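PDB 3RIQ: tailspike protein from Siphovirus 9NA, which probably binds the lipopolysaccharide O-antigen of Salmonella as the phage's receptor and cleaves it as an endorhamnosidase. Local coordinates for residues Ser82-Thr87 and His160-Met165; Gly166-Thr171 and Arg182-Trp187; Trp187-Thr192 and Ala219-Arg224. One frame throughout, in Å; residues are numbered along the deposited sequence.

Contact 1: Ser82-Thr87 and His160-Met165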
ATOM      1  N   SER A  82     -26.290  -4.572 -16.142  1.00 11.15           N
ATOM      2  CA  SER A  82     -25.909  -3.538 -17.111  1.00 11.53           C
ATOM      3  C   SER A  82     -27.004  -2.538 -17.488  1.00 11.30           C
ATOM      4  O   SER A  82     -27.157  -2.217 -18.646  1.00 12.01           O
ATOM      5  CB  SER A  82     -25.373  -4.162 -18.384  1.00 12.14           C
ATOM      6  OG  SER A  82     -24.284  -5.036 -18.102  1.00 14.65           O
ATOM      7  N   PRO A  83     -27.696  -1.961 -16.516  1.00 10.91           N
ATOM      8  CA  PRO A  83     -28.621  -0.902 -16.898  1.00 11.59           C
ATOM      9  C   PRO A  83     -27.876   0.340 -17.357  1.00 11.85           C
ATOM     10  O   PRO A  83     -26.699   0.510 -17.058  1.00 12.40           O
ATOM     11  CB  PRO A  83     -29.331  -0.593 -15.581  1.00 11.01           C
ATOM     12  CG  PRO A  83     -28.293  -0.919 -14.531  1.00 11.08           C
ATOM     13  CD  PRO A  83     -27.603  -2.115 -15.049  1.00 11.54           C
ATOM     14  N   HIS A  84     -28.586   1.180 -18.102  1.00 12.39           N
ATOM     15  CA  HIS A  84     -28.028   2.435 -18.615  1.00 11.69           C
ATOM     16  C   HIS A  84     -29.070   3.549 -18.547  1.00 12.23           C
ATOM     17  O   HIS A  84     -30.074   3.478 -19.233  1.00 13.63           O
ATOM     18  CB  HIS A  84     -27.558   2.250 -20.065  1.00 12.86           C
ATOM     19  CG  HIS A  84     -26.771   3.407 -20.611  1.00 12.59           C
ATOM     20  ND1 HIS A  84     -25.594   3.227 -21.305  1.00 16.57           N
ATOM     21  CD2 HIS A  84     -26.999   4.748 -20.602  1.00 14.98           C
ATOM     22  CE1 HIS A  84     -25.126   4.411 -21.683  1.00 15.46           C
ATOM     23  NE2 HIS A  84     -25.970   5.346 -21.287  1.00 14.99           N
ATOM     24  N   MET A  85     -28.829   4.547 -17.714  1.00 11.33           N
ATOM     25  CA  MET A  85     -29.698   5.709 -17.590  1.00 11.98           C
ATOM     26  C   MET A  85     -29.197   6.827 -18.496  1.00 12.14           C
ATOM     27  O   MET A  85     -28.111   7.338 -18.292  1.00 13.22           O
ATOM     28  CB  MET A  85     -29.749   6.199 -16.141  1.00 11.89           C
ATOM     29  CG  MET A  85     -30.230   5.181 -15.144  1.00 12.11           C
ATOM     30  SD  MET A  85     -31.770   4.336 -15.543  1.00 13.52           S
ATOM     31  CE  MET A  85     -32.921   5.765 -15.623  1.00 14.35           C
ATOM     32  N   HIS A  86     -29.996   7.203 -19.491  1.00 12.92           N
ATOM     33  CA  HIS A  86     -29.607   8.207 -20.478  1.00 12.85           C
ATOM     34  C   HIS A  86     -30.582   9.402 -20.493  1.00 12.96           C
ATOM     35  O   HIS A  86     -31.779   9.227 -20.624  1.00 13.03           O
ATOM     36  CB  HIS A  86     -29.585   7.532 -21.856  1.00 13.92           C
ATOM     37  CG  HIS A  86     -28.818   8.279 -22.921  1.00 13.23           C
ATOM     38  ND1 HIS A  86     -29.155   9.557 -23.332  1.00 14.37           N
ATOM     39  CD2 HIS A  86     -27.779   7.891 -23.711  1.00 14.42           C
ATOM     40  CE1 HIS A  86     -28.323   9.943 -24.288  1.00 15.72           C
ATOM     41  NE2 HIS A  86     -27.491   8.944 -24.550  1.00 14.72           N
ATOM     42  N   THR A  87     -30.069  10.608 -20.370  1.00 12.83           N
ATOM     43  CA  THR A  87     -30.903  11.795 -20.492  1.00 13.85           C
ATOM     44  C   THR A  87     -31.698  11.841 -21.820  1.00 13.86           C
ATOM     45  O   THR A  87     -31.235  11.320 -22.866  1.00 14.82           O
ATOM     46  CB  THR A  87     -30.016  13.076 -20.330  1.00 13.08           C
ATOM     47  OG1 THR A  87     -30.880  14.215 -20.226  1.00 14.19           O
ATOM     48  CG2 THR A  87     -29.022  13.265 -21.519  1.00 15.10           C
ATOM     49  N   HIS A 160     -22.229  -3.661 -13.449  1.00 10.57           N
ATOM     50  CA  HIS A 160     -21.804  -2.830 -14.578  1.00  9.71           C
ATOM     51  C   HIS A 160     -22.810  -1.780 -15.024  1.00 11.09           C
ATOM     52  O   HIS A 160     -23.082  -1.624 -16.215  1.00 10.95           O
ATOM     53  CB  HIS A 160     -21.372  -3.703 -15.768  1.00 10.78           C
ATOM     54  CG  HIS A 160     -20.425  -4.809 -15.400  1.00 10.37           C
ATOM     55  ND1 HIS A 160     -20.786  -6.146 -15.393  1.00 12.65           N
ATOM     56  CD2 HIS A 160     -19.118  -4.769 -15.049  1.00 11.04           C
ATOM     57  CE1 HIS A 160     -19.740  -6.882 -15.046  1.00 11.34           C
ATOM     58  NE2 HIS A 160     -18.716  -6.068 -14.825  1.00 12.04           N
ATOM     59  N   PRO A 161     -23.374  -1.029 -14.082  1.00 10.19           N
ATOM     60  CA  PRO A 161     -24.288   0.027 -14.511  1.00 11.09           C
ATOM     61  C   PRO A 161     -23.605   1.138 -15.267  1.00 10.91           C
ATOM     62  O   PRO A 161     -22.480   1.492 -14.953  1.00 10.87           O
ATOM     63  CB  PRO A 161     -24.859   0.540 -13.198  1.00 11.60           C
ATOM     64  CG  PRO A 161     -23.712   0.343 -12.188  1.00 10.98           C
ATOM     65  CD  PRO A 161     -23.157  -1.023 -12.622  1.00 10.70           C
ATOM     66  N   GLU A 162     -24.339   1.723 -16.198  1.00 10.90           N
ATOM     67  CA  GLU A 162     -23.842   2.817 -17.050  1.00 11.39           C
ATOM     68  C   GLU A 162     -24.750   4.037 -16.948  1.00 11.84           C
ATOM     69  O   GLU A 162     -25.872   3.950 -16.410  1.00 11.75           O
ATOM     70  CB  GLU A 162     -23.831   2.358 -18.521  1.00 12.08           C
ATOM     71  CG  GLU A 162     -23.117   1.036 -18.755  1.00 12.92           C
ATOM     72  CD  GLU A 162     -22.907   0.700 -20.226  1.00 15.45           C
ATOM     73  OE1 GLU A 162     -23.493   1.356 -21.129  1.00 19.13           O
ATOM     74  OE2 GLU A 162     -22.139  -0.238 -20.506  1.00 14.75           O
ATOM     75  N   ALA A 163     -24.309   5.166 -17.495  1.00 11.11           N
ATOM     76  CA  ALA A 163     -25.165   6.368 -17.533  1.00 11.42           C
ATOM     77  C   ALA A 163     -24.621   7.367 -18.545  1.00 12.00           C
ATOM     78  O   ALA A 163     -23.408   7.474 -18.724  1.00 12.32           O
ATOM     79  CB  ALA A 163     -25.191   7.043 -16.157  1.00 11.86           C
ATOM     80  N   THR A 164     -25.524   8.132 -19.132  1.00 12.32           N
ATOM     81  CA  THR A 164     -25.133   9.257 -19.978  1.00 12.37           C
ATOM     82  C   THR A 164     -25.951  10.438 -19.476  1.00 12.09           C
ATOM     83  O   THR A 164     -27.127  10.576 -19.805  1.00 12.01           O
ATOM     84  CB  THR A 164     -25.392   8.980 -21.474  1.00 12.82           C
ATOM     85  OG1 THR A 164     -24.711   7.779 -21.868  1.00 14.34           O
ATOM     86  CG2 THR A 164     -24.874  10.148 -22.354  1.00 14.66           C
ATOM     87  N   MET A 165     -25.323  11.253 -18.634  1.00 11.90           N
ATOM     88  CA  MET A 165     -26.004  12.310 -17.907  1.00 11.89           C
ATOM     89  C   MET A 165     -27.170  11.698 -17.101  1.00 12.05           C
ATOM     90  O   MET A 165     -28.337  12.067 -17.259  1.00 12.30           O
ATOM     91  CB  MET A 165     -26.474  13.441 -18.861  1.00 12.77           C
ATOM     92  CG  MET A 165     -25.341  14.077 -19.629  1.00 13.53           C
ATOM     93  SD  MET A 165     -24.169  14.969 -18.580  1.00 14.44           S
ATOM     94  CE  MET A 165     -22.862  15.380 -19.777  1.00 14.29           C
TER
HETATM   95  O   HOH W   1     -23.291  -6.902 -16.139  1.00 12.85           O
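P83 O accepts a hydrogen bond from E162 N at 2.8 Å, the first of four backbone bonds that zip 82-87 to 160-165 as parallel neighbours. M85 N gives to E162 O at 3.3 Å, T164 N to M85 O, and T87 N to T164 O at 3.0 Å. P83 and P161, which have no N-H to give, sit at the entrance of the ladder and lie side by side, CG of P83 4.0 Å from CB of P161.

These are successive rungs of a right-handed parallel beta-helix, the fold of the P22 tailspike family, in which like positions stack from one coil to the next; 160-165 continues into a corner at T164 and M165.

The polar side chains gather on the face of H84, H86, E162 and T164. CG of H84 is anti to the backbone N (chi1 -171°), and the ring beyond it lies over the E162-A163 peptide and uses both nitrogens: ND1 donates to the anti lone pair of E162 OE1 at 2.8 Å, 22° out of the ring plane, and NE2 pairs with T164 OG1 at 2.8 Å. Histidine suits this place because one flat ring bridges two residues of the next coil. E162 OE2 turns to N183 and to N155 of the second subunit.

The H86 ring instead offers a face: T164 CB lies 3.7 Å from its centroid, offset toward CD2 of H86, a CH-pi contact, while ND1 of H86 holds T87 O at 2.8 Å. A water joins S82 OG to H160 ND1, and H160 NE2 bonds E179 of the second subunit.

Contact 2: Gly166-Thr171 and Arg182-Trp187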
ATOM      1  N   GLY A 166     -26.825  10.739 -16.231  1.00 11.96           N
ATOM      2  CA  GLY A 166     -27.799   9.985 -15.458  1.00 11.50           C
ATOM      3  C   GLY A 166     -27.137   9.461 -14.200  1.00 11.46           C
ATOM      4  O   GLY A 166     -25.927   9.612 -13.973  1.00 11.86           O
ATOM      5  N   GLY A 167     -27.923   8.795 -13.391  1.00 11.38           N
ATOM      6  CA  GLY A 167     -27.408   8.219 -12.152  1.00 10.80           C
ATOM      7  C   GLY A 167     -28.415   7.363 -11.446  1.00 11.45           C
ATOM      8  O   GLY A 167     -29.534   7.151 -11.949  1.00 12.01           O
ATOM      9  N   TYR A 168     -28.027   6.910 -10.261  1.00 11.08           N
ATOM     10  CA  TYR A 168     -28.763   5.908  -9.509  1.00 10.54           C
ATOM     11  C   TYR A 168     -28.949   6.387  -8.090  1.00 11.59           C
ATOM     12  O   TYR A 168     -27.969   6.709  -7.378  1.00 12.34           O
ATOM     13  CB  TYR A 168     -28.029   4.547  -9.507  1.00 10.45           C
ATOM     14  CG  TYR A 168     -27.903   4.000 -10.917  1.00 11.20           C
ATOM     15  CD1 TYR A 168     -28.835   3.087 -11.422  1.00 10.21           C
ATOM     16  CD2 TYR A 168     -26.860   4.420 -11.760  1.00 11.99           C
ATOM     17  CE1 TYR A 168     -28.730   2.617 -12.723  1.00 10.39           C
ATOM     18  CE2 TYR A 168     -26.753   3.963 -13.057  1.00 11.43           C
ATOM     19  CZ  TYR A 168     -27.695   3.071 -13.543  1.00 11.08           C
ATOM     20  OH  TYR A 168     -27.581   2.587 -14.824  1.00 11.68           O
ATOM     21  N   LEU A 169     -30.215   6.398  -7.667  1.00 11.87           N
ATOM     22  CA  LEU A 169     -30.591   6.848  -6.302  1.00 11.30           C
ATOM     23  C   LEU A 169     -31.279   5.684  -5.575  1.00 11.58           C
ATOM     24  O   LEU A 169     -32.328   5.213  -6.040  1.00 13.01           O
ATOM     25  CB  LEU A 169     -31.498   8.076  -6.406  1.00 11.67           C
ATOM     26  CG  LEU A 169     -32.194   8.547  -5.120  1.00 10.97           C
ATOM     27  CD1 LEU A 169     -31.173   9.005  -4.122  1.00 12.45           C
ATOM     28  CD2 LEU A 169     -33.073   9.691  -5.507  1.00 13.31           C
ATOM     29  N   PHE A 170     -30.723   5.249  -4.453  1.00 11.56           N
ATOM     30  CA  PHE A 170     -31.300   4.157  -3.658  1.00 10.42           C
ATOM     31  C   PHE A 170     -31.848   4.792  -2.399  1.00 12.03           C
ATOM     32  O   PHE A 170     -31.074   5.340  -1.574  1.00 13.06           O
ATOM     33  CB  PHE A 170     -30.221   3.107  -3.325  1.00 10.84           C
ATOM     34  CG  PHE A 170     -29.717   2.407  -4.533  1.00 10.11           C
ATOM     35  CD1 PHE A 170     -30.402   1.293  -5.019  1.00 10.85           C
ATOM     36  CD2 PHE A 170     -28.576   2.859  -5.211  1.00 10.54           C
ATOM     37  CE1 PHE A 170     -29.953   0.610  -6.188  1.00 11.82           C
ATOM     38  CE2 PHE A 170     -28.117   2.188  -6.366  1.00 12.11           C
ATOM     39  CZ  PHE A 170     -28.826   1.089  -6.874  1.00 11.37           C
ATOM     40  N   THR A 171     -33.164   4.712  -2.248  1.00 11.85           N
ATOM     41  CA  THR A 171     -33.886   5.362  -1.129  1.00 11.91           C
ATOM     42  C   THR A 171     -34.362   4.309  -0.145  1.00 12.81           C
ATOM     43  O   THR A 171     -35.132   3.432  -0.527  1.00 11.88           O
ATOM     44  CB  THR A 171     -35.047   6.217  -1.661  1.00 12.38           C
ATOM     45  OG1 THR A 171     -34.496   7.247  -2.497  1.00 12.58           O
ATOM     46  CG2 THR A 171     -35.866   6.878  -0.520  1.00 13.12           C
ATOM     47  N   ARG A 182     -19.481   1.779 -15.082  1.00 11.22           N
ATOM     48  CA  ARG A 182     -18.583   2.002 -16.225  1.00 10.90           C
ATOM     49  C   ARG A 182     -19.360   2.621 -17.365  1.00 11.18           C
ATOM     50  O   ARG A 182     -20.595   2.567 -17.336  1.00 11.31           O
ATOM     51  CB  ARG A 182     -17.976   0.669 -16.662  1.00 10.72           C
ATOM     52  CG  ARG A 182     -18.996  -0.438 -17.020  1.00 11.84           C
ATOM     53  CD  ARG A 182     -18.267  -1.802 -17.232  1.00 12.33           C
ATOM     54  NE  ARG A 182     -17.414  -1.792 -18.411  1.00 12.20           N
ATOM     55  CZ  ARG A 182     -17.841  -2.076 -19.643  1.00 12.83           C
ATOM     56  NH1 ARG A 182     -19.143  -2.332 -19.871  1.00 12.76           N
ATOM     57  NH2 ARG A 182     -16.984  -2.027 -20.670  1.00 14.35           N
ATOM     58  N   ASN A 183     -18.665   3.234 -18.334  1.00 11.65           N
ATOM     59  CA  ASN A 183     -19.367   4.078 -19.304  1.00 12.05           C
ATOM     60  C   ASN A 183     -20.383   4.981 -18.588  1.00 12.05           C
ATOM     61  O   ASN A 183     -21.578   5.024 -18.954  1.00 12.26           O
ATOM     62  CB  ASN A 183     -20.062   3.214 -20.353  1.00 12.70           C
ATOM     63  CG  ASN A 183     -19.109   2.260 -21.036  1.00 13.38           C
ATOM     64  OD1 ASN A 183     -18.065   2.671 -21.531  1.00 18.15           O
ATOM     65  ND2 ASN A 183     -19.482   0.967 -21.093  1.00 13.96           N
ATOM     66  N   PHE A 184     -19.908   5.642 -17.533  1.00 11.59           N
ATOM     67  CA  PHE A 184     -20.787   6.272 -16.542  1.00 11.95           C
ATOM     68  C   PHE A 184     -20.494   7.773 -16.450  1.00 10.43           C
ATOM     69  O   PHE A 184     -19.538   8.200 -15.787  1.00 11.56           O
ATOM     70  CB  PHE A 184     -20.592   5.556 -15.202  1.00 12.53           C
ATOM     71  CG  PHE A 184     -21.662   5.815 -14.171  1.00 11.38           C
ATOM     72  CD1 PHE A 184     -22.367   4.748 -13.614  1.00 11.60           C
ATOM     73  CD2 PHE A 184     -21.987   7.121 -13.758  1.00 12.69           C
ATOM     74  CE1 PHE A 184     -23.354   4.969 -12.617  1.00 10.91           C
ATOM     75  CE2 PHE A 184     -22.987   7.359 -12.788  1.00 11.15           C
ATOM     76  CZ  PHE A 184     -23.667   6.293 -12.200  1.00 11.66           C
ATOM     77  N   ILE A 185     -21.305   8.565 -17.156  1.00 11.82           N
ATOM     78  CA  ILE A 185     -21.232  10.028 -17.104  1.00 12.45           C
ATOM     79  C   ILE A 185     -22.403  10.449 -16.218  1.00 12.09           C
ATOM     80  O   ILE A 185     -23.593  10.306 -16.625  1.00 12.22           O
ATOM     81  CB  ILE A 185     -21.332  10.623 -18.502  1.00 13.29           C
ATOM     82  CG1 ILE A 185     -20.222  10.050 -19.398  1.00 14.35           C
ATOM     83  CG2 ILE A 185     -21.297  12.149 -18.429  1.00 13.90           C
ATOM     84  CD1 ILE A 185     -20.508  10.159 -20.850  1.00 20.96           C
ATOM     85  N   ALA A 186     -22.102  10.892 -14.993  1.00 12.20           N
ATOM     86  CA  ALA A 186     -23.123  11.154 -13.980  1.00 11.14           C
ATOM     87  C   ALA A 186     -23.912  12.429 -14.247  1.00 11.72           C
ATOM     88  O   ALA A 186     -23.511  13.274 -15.079  1.00 12.88           O
ATOM     89  CB  ALA A 186     -22.433  11.219 -12.596  1.00 11.47           C
ATOM     90  N   TRP A 187     -25.057  12.552 -13.579  1.00 12.45           N
ATOM     91  CA  TRP A 187     -25.866  13.790 -13.668  1.00 12.33           C
ATOM     92  C   TRP A 187     -25.661  14.674 -12.406  1.00 12.89           C
ATOM     93  O   TRP A 187     -25.185  15.806 -12.508  1.00 12.81           O
ATOM     94  CB  TRP A 187     -27.337  13.413 -13.857  1.00 13.48           C
ATOM     95  CG  TRP A 187     -28.255  14.599 -13.888  1.00 14.80           C
ATOM     96  CD1 TRP A 187     -29.364  14.813 -13.096  1.00 14.75           C
ATOM     97  CD2 TRP A 187     -28.166  15.736 -14.767  1.00 14.11           C
ATOM     98  NE1 TRP A 187     -29.964  16.009 -13.441  1.00 15.43           N
ATOM     99  CE2 TRP A 187     -29.258  16.589 -14.462  1.00 15.67           C
ATOM    100  CE3 TRP A 187     -27.290  16.101 -15.798  1.00 15.24           C
ATOM    101  CZ2 TRP A 187     -29.483  17.799 -15.143  1.00 14.68           C
ATOM    102  CZ3 TRP A 187     -27.495  17.286 -16.454  1.00 16.91           C
ATOM    103  CH2 TRP A 187     -28.602  18.122 -16.146  1.00 16.01           C
TER
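G166 meets I185, A186 and W187 through its backbone. Its N donates to I185 O at 3.3 Å, and its O takes a weak, bent bond from W187 N at 3.1 Å. The same oxygen also receives a CA-H...O contact from A186, whose CA is 3.2 Å away. Next to the W187 bond, CB of W187 packs 3.6 Å from N of G166; its indole packs on P91 and K123. As G166 has no side chain, its bare main chain makes all of these contacts, with I185 O, A186 CA and W187 each within about 3.6 Å of it.

At G167 the contact turns apolar, CA lying 4.2 Å from CZ of F184. Strand 166-171 and the short strand 184-186 run at 81° to each other, so they share no continuous ladder: 184-186 belongs to the approach to a corner of the beta-helix coil, and the chain bends at W187 before it comes alongside 166-171 farther on, where Y168 forms backbone bonds with G190 and T192.

Y168 supplies the aromatic part. The CD2-CE2 side of its ring meets CE1 and CZ of F184, with CE2 of Y168 3.6 Å from CE1 of F184. The planes stand 48° apart and the rings touch rim to rim, neither lying over the other's face. CG of F184 is anti to its backbone N (chi1 -164°), and the ring beyond it comes to Y168. Tyrosine combines this buried apolar rim with a polar tip, its OH bonding to the carbonyl of E162, while P83, M85, P161 and L148 pack around its ring.

Contact 3: Trp187-Thr192 and Ala219-Arg224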
ATOM      1  N   TRP A 187     -25.057  12.552 -13.579  1.00 12.45           N
ATOM      2  CA  TRP A 187     -25.866  13.790 -13.668  1.00 12.33           C
ATOM      3  C   TRP A 187     -25.661  14.674 -12.406  1.00 12.89           C
ATOM      4  O   TRP A 187     -25.185  15.806 -12.508  1.00 12.81           O
ATOM      5  CB  TRP A 187     -27.337  13.413 -13.857  1.00 13.48           C
ATOM      6  CG  TRP A 187     -28.255  14.599 -13.888  1.00 14.80           C
ATOM      7  CD1 TRP A 187     -29.364  14.813 -13.096  1.00 14.75           C
ATOM      8  CD2 TRP A 187     -28.166  15.736 -14.767  1.00 14.11           C
ATOM      9  NE1 TRP A 187     -29.964  16.009 -13.441  1.00 15.43           N
ATOM     10  CE2 TRP A 187     -29.258  16.589 -14.462  1.00 15.67           C
ATOM     11  CE3 TRP A 187     -27.290  16.101 -15.798  1.00 15.24           C
ATOM     12  CZ2 TRP A 187     -29.483  17.799 -15.143  1.00 14.68           C
ATOM     13  CZ3 TRP A 187     -27.495  17.286 -16.454  1.00 16.91           C
ATOM     14  CH2 TRP A 187     -28.602  18.122 -16.146  1.00 16.01           C
ATOM     15  N   GLU A 188     -25.978  14.119 -11.239  1.00 12.92           N
ATOM     16  CA  GLU A 188     -25.763  14.759  -9.951  1.00 13.44           C
ATOM     17  C   GLU A 188     -24.677  13.931  -9.241  1.00 13.50           C
ATOM     18  O   GLU A 188     -23.556  13.823  -9.766  1.00 13.42           O
ATOM     19  CB  GLU A 188     -27.103  14.896  -9.190  1.00 13.69           C
ATOM     20  CG  GLU A 188     -27.991  15.915  -9.872  1.00 17.42           C
ATOM     21  CD  GLU A 188     -29.439  15.915  -9.430  1.00 22.79           C
ATOM     22  OE1 GLU A 188     -29.968  17.028  -9.256  1.00 27.83           O
ATOM     23  OE2 GLU A 188     -30.065  14.832  -9.319  1.00 24.26           O
ATOM     24  N   SER A 189     -24.961  13.372  -8.075  1.00 12.70           N
ATOM     25  CA  SER A 189     -24.049  12.357  -7.540  1.00 11.87           C
ATOM     26  C   SER A 189     -24.266  11.059  -8.331  1.00 12.78           C
ATOM     27  O   SER A 189     -25.381  10.751  -8.721  1.00 12.40           O
ATOM     28  CB  SER A 189     -24.273  12.164  -6.050  1.00 12.87           C
ATOM     29  OG  SER A 189     -23.797  13.280  -5.326  1.00 13.71           O
ATOM     30  N   GLY A 190     -23.199  10.307  -8.592  1.00 12.32           N
ATOM     31  CA  GLY A 190     -23.357   9.103  -9.446  1.00 12.19           C
ATOM     32  C   GLY A 190     -24.222   8.016  -8.815  1.00 12.13           C
ATOM     33  O   GLY A 190     -25.235   7.578  -9.405  1.00 12.51           O
ATOM     34  N   ILE A 191     -23.838   7.592  -7.612  1.00 11.64           N
ATOM     35  CA  ILE A 191     -24.611   6.617  -6.862  1.00 11.21           C
ATOM     36  C   ILE A 191     -24.877   7.206  -5.503  1.00 11.44           C
ATOM     37  O   ILE A 191     -23.918   7.619  -4.817  1.00 12.41           O
ATOM     38  CB  ILE A 191     -23.813   5.299  -6.654  1.00 10.38           C
ATOM     39  CG1 ILE A 191     -23.374   4.661  -7.989  1.00 14.42           C
ATOM     40  CG2 ILE A 191     -24.640   4.319  -5.785  1.00 12.82           C
ATOM     41  CD1 ILE A 191     -24.399   4.178  -8.809  1.00 17.95           C
ATOM     42  N   THR A 192     -26.131   7.227  -5.072  1.00 11.93           N
ATOM     43  CA  THR A 192     -26.464   7.783  -3.758  1.00 11.48           C
ATOM     44  C   THR A 192     -27.233   6.776  -2.936  1.00 11.65           C
ATOM     45  O   THR A 192     -28.200   6.192  -3.428  1.00 12.51           O
ATOM     46  CB  THR A 192     -27.372   9.048  -3.900  1.00 11.10           C
ATOM     47  OG1 THR A 192     -26.730  10.044  -4.688  1.00 13.21           O
ATOM     48  CG2 THR A 192     -27.760   9.633  -2.523  1.00 12.59           C
ATOM     49  N   ALA A 219     -19.030  11.251  -6.639  1.00 11.32           N
ATOM     50  CA  ALA A 219     -19.246  10.021  -7.402  1.00 11.28           C
ATOM     51  C   ALA A 219     -20.158   9.049  -6.640  1.00 11.03           C
ATOM     52  O   ALA A 219     -21.075   8.434  -7.235  1.00 11.57           O
ATOM     53  CB  ALA A 219     -17.942   9.350  -7.780  1.00 11.03           C
ATOM     54  N   VAL A 220     -19.914   8.908  -5.336  1.00 11.37           N
ATOM     55  CA  VAL A 220     -20.785   8.122  -4.457  1.00 10.53           C
ATOM     56  C   VAL A 220     -21.076   8.979  -3.259  1.00 10.82           C
ATOM     57  O   VAL A 220     -20.157   9.621  -2.717  1.00 11.43           O
ATOM     58  CB  VAL A 220     -20.132   6.777  -4.007  1.00 10.34           C
ATOM     59  CG1 VAL A 220     -21.148   5.953  -3.226  1.00 12.26           C
ATOM     60  CG2 VAL A 220     -19.578   5.986  -5.216  1.00 12.32           C
ATOM     61  N   LEU A 221     -22.356   8.982  -2.830  1.00 11.13           N
ATOM     62  CA  LEU A 221     -22.809   9.822  -1.717  1.00 10.84           C
ATOM     63  C   LEU A 221     -23.600   8.979  -0.712  1.00 11.32           C
ATOM     64  O   LEU A 221     -24.510   8.216  -1.110  1.00 12.17           O
ATOM     65  CB  LEU A 221     -23.696  10.949  -2.270  1.00 11.25           C
ATOM     66  CG  LEU A 221     -24.331  11.867  -1.211  1.00 11.27           C
ATOM     67  CD1 LEU A 221     -23.258  12.695  -0.528  1.00 13.74           C
ATOM     68  CD2 LEU A 221     -25.342  12.766  -1.852  1.00 13.34           C
ATOM     69  N   PHE A 222     -23.218   9.062   0.559  1.00 11.06           N
ATOM     70  CA  PHE A 222     -23.898   8.343   1.671  1.00 11.02           C
ATOM     71  C   PHE A 222     -24.688   9.304   2.564  1.00 11.70           C
ATOM     72  O   PHE A 222     -24.162  10.349   2.966  1.00 12.13           O
ATOM     73  CB  PHE A 222     -22.884   7.606   2.553  1.00 10.78           C
ATOM     74  CG  PHE A 222     -22.177   6.485   1.843  1.00 10.25           C
ATOM     75  CD1 PHE A 222     -22.670   5.179   1.889  1.00 12.14           C
ATOM     76  CD2 PHE A 222     -21.061   6.745   1.040  1.00 11.11           C
ATOM     77  CE1 PHE A 222     -22.044   4.137   1.188  1.00 11.97           C
ATOM     78  CE2 PHE A 222     -20.432   5.697   0.345  1.00 12.78           C
ATOM     79  CZ  PHE A 222     -20.930   4.412   0.407  1.00 12.33           C
ATOM     80  N   ILE A 223     -25.954   8.950   2.835  1.00 11.74           N
ATOM     81  CA  ILE A 223     -26.827   9.714   3.717  1.00 11.77           C
ATOM     82  C   ILE A 223     -27.413   8.773   4.770  1.00 12.20           C
ATOM     83  O   ILE A 223     -28.129   7.819   4.420  1.00 11.18           O
ATOM     84  CB  ILE A 223     -27.972  10.358   2.870  1.00 12.19           C
ATOM     85  CG1 ILE A 223     -27.402  11.444   1.967  1.00 12.08           C
ATOM     86  CG2 ILE A 223     -29.121  10.897   3.764  1.00 12.43           C
ATOM     87  CD1 ILE A 223     -28.345  11.845   0.784  1.00 13.94           C
ATOM     88  N   ARG A 224     -27.085   9.024   6.042  1.00 10.80           N
ATOM     89  CA  ARG A 224     -27.592   8.211   7.177  1.00 11.44           C
ATOM     90  C   ARG A 224     -27.334   6.712   6.973  1.00 11.65           C
ATOM     91  O   ARG A 224     -28.261   5.870   7.101  1.00 11.25           O
ATOM     92  CB  ARG A 224     -29.092   8.494   7.508  1.00 12.57           C
ATOM     93  CG  ARG A 224     -29.434   8.123   8.942  1.00 11.75           C
ATOM     94  CD  ARG A 224     -30.904   8.486   9.311  1.00 12.80           C
ATOM     95  NE  ARG A 224     -31.178   8.036  10.695  1.00 12.11           N
ATOM     96  CZ  ARG A 224     -30.882   8.732  11.796  1.00 12.62           C
ATOM     97  NH1 ARG A 224     -30.364   9.962  11.713  1.00 13.45           N
ATOM     98  NH2 ARG A 224     -31.167   8.227  13.007  1.00 14.67           N
TER
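I191 and V220, then T192 and L221, pair as parallel neighbours: I191 N donates to A219 O and L221 N to I191 O, both at 2.9 Å, and between these bonds V220 CA makes a CA-H...O contact with I191 O at 3.2 Å. The pairing is one coil of the right-handed parallel beta-helix laid against the next, beginning as the chain leaves the corner at 187-191. Glycine suits position 190 in that corner, since a CB there would run into A219 O.

I191 and V220 are on the buried face. CG1 of V220, anti to its backbone N, approaches I191 O at 3.6 Å, while the outer carbons of I191 pack instead on Y168, F170 and I212. Branched aliphatic residues fit both the extended backbone and this apolar interior.

T192 and L221 occupy the opposite face and lie side by side, pointing the same way. CG of L221 is anti to the backbone N (chi1 176°); its CD2 touches S189 OG at 3.8 Å and T192 CG2 at 4.0 Å. The serine hydroxyl meets only carbon here, its polar partner being the backbone N of S218. Both branches of T192 touch the leucine, OG1 at CB and CG2 at CD2, and that same CG2 reaches two residues farther along the partner strand, to CD1 of I223 at 4.0 Å.

How the contacts relate
Contacts 1, 2 and 3 follow one another along the chain and along the beta-helix, stepping from strand 79-87 to 162-163, from 166-171 to 184-194, and on to 220-223. The centres of contacts 1 and 2 are about 6 Å apart, those of 2 and 3 about 8 Å, and those of 1 and 3 about 15 Å. Strands 162-163 and 166-171 are consecutive on one coil, and 184-194 serves both contacts 2 and 3, which share W187. A163 O probably bonds I185 N, at 2.8 Å, extending the ladder of contact 1 to the next coil. Contacts 1 and 2 also touch the second subunit, whereas contact 3 lies within its own chain, so at contacts 1 and 2 coil stacking lies beside the subunit interface.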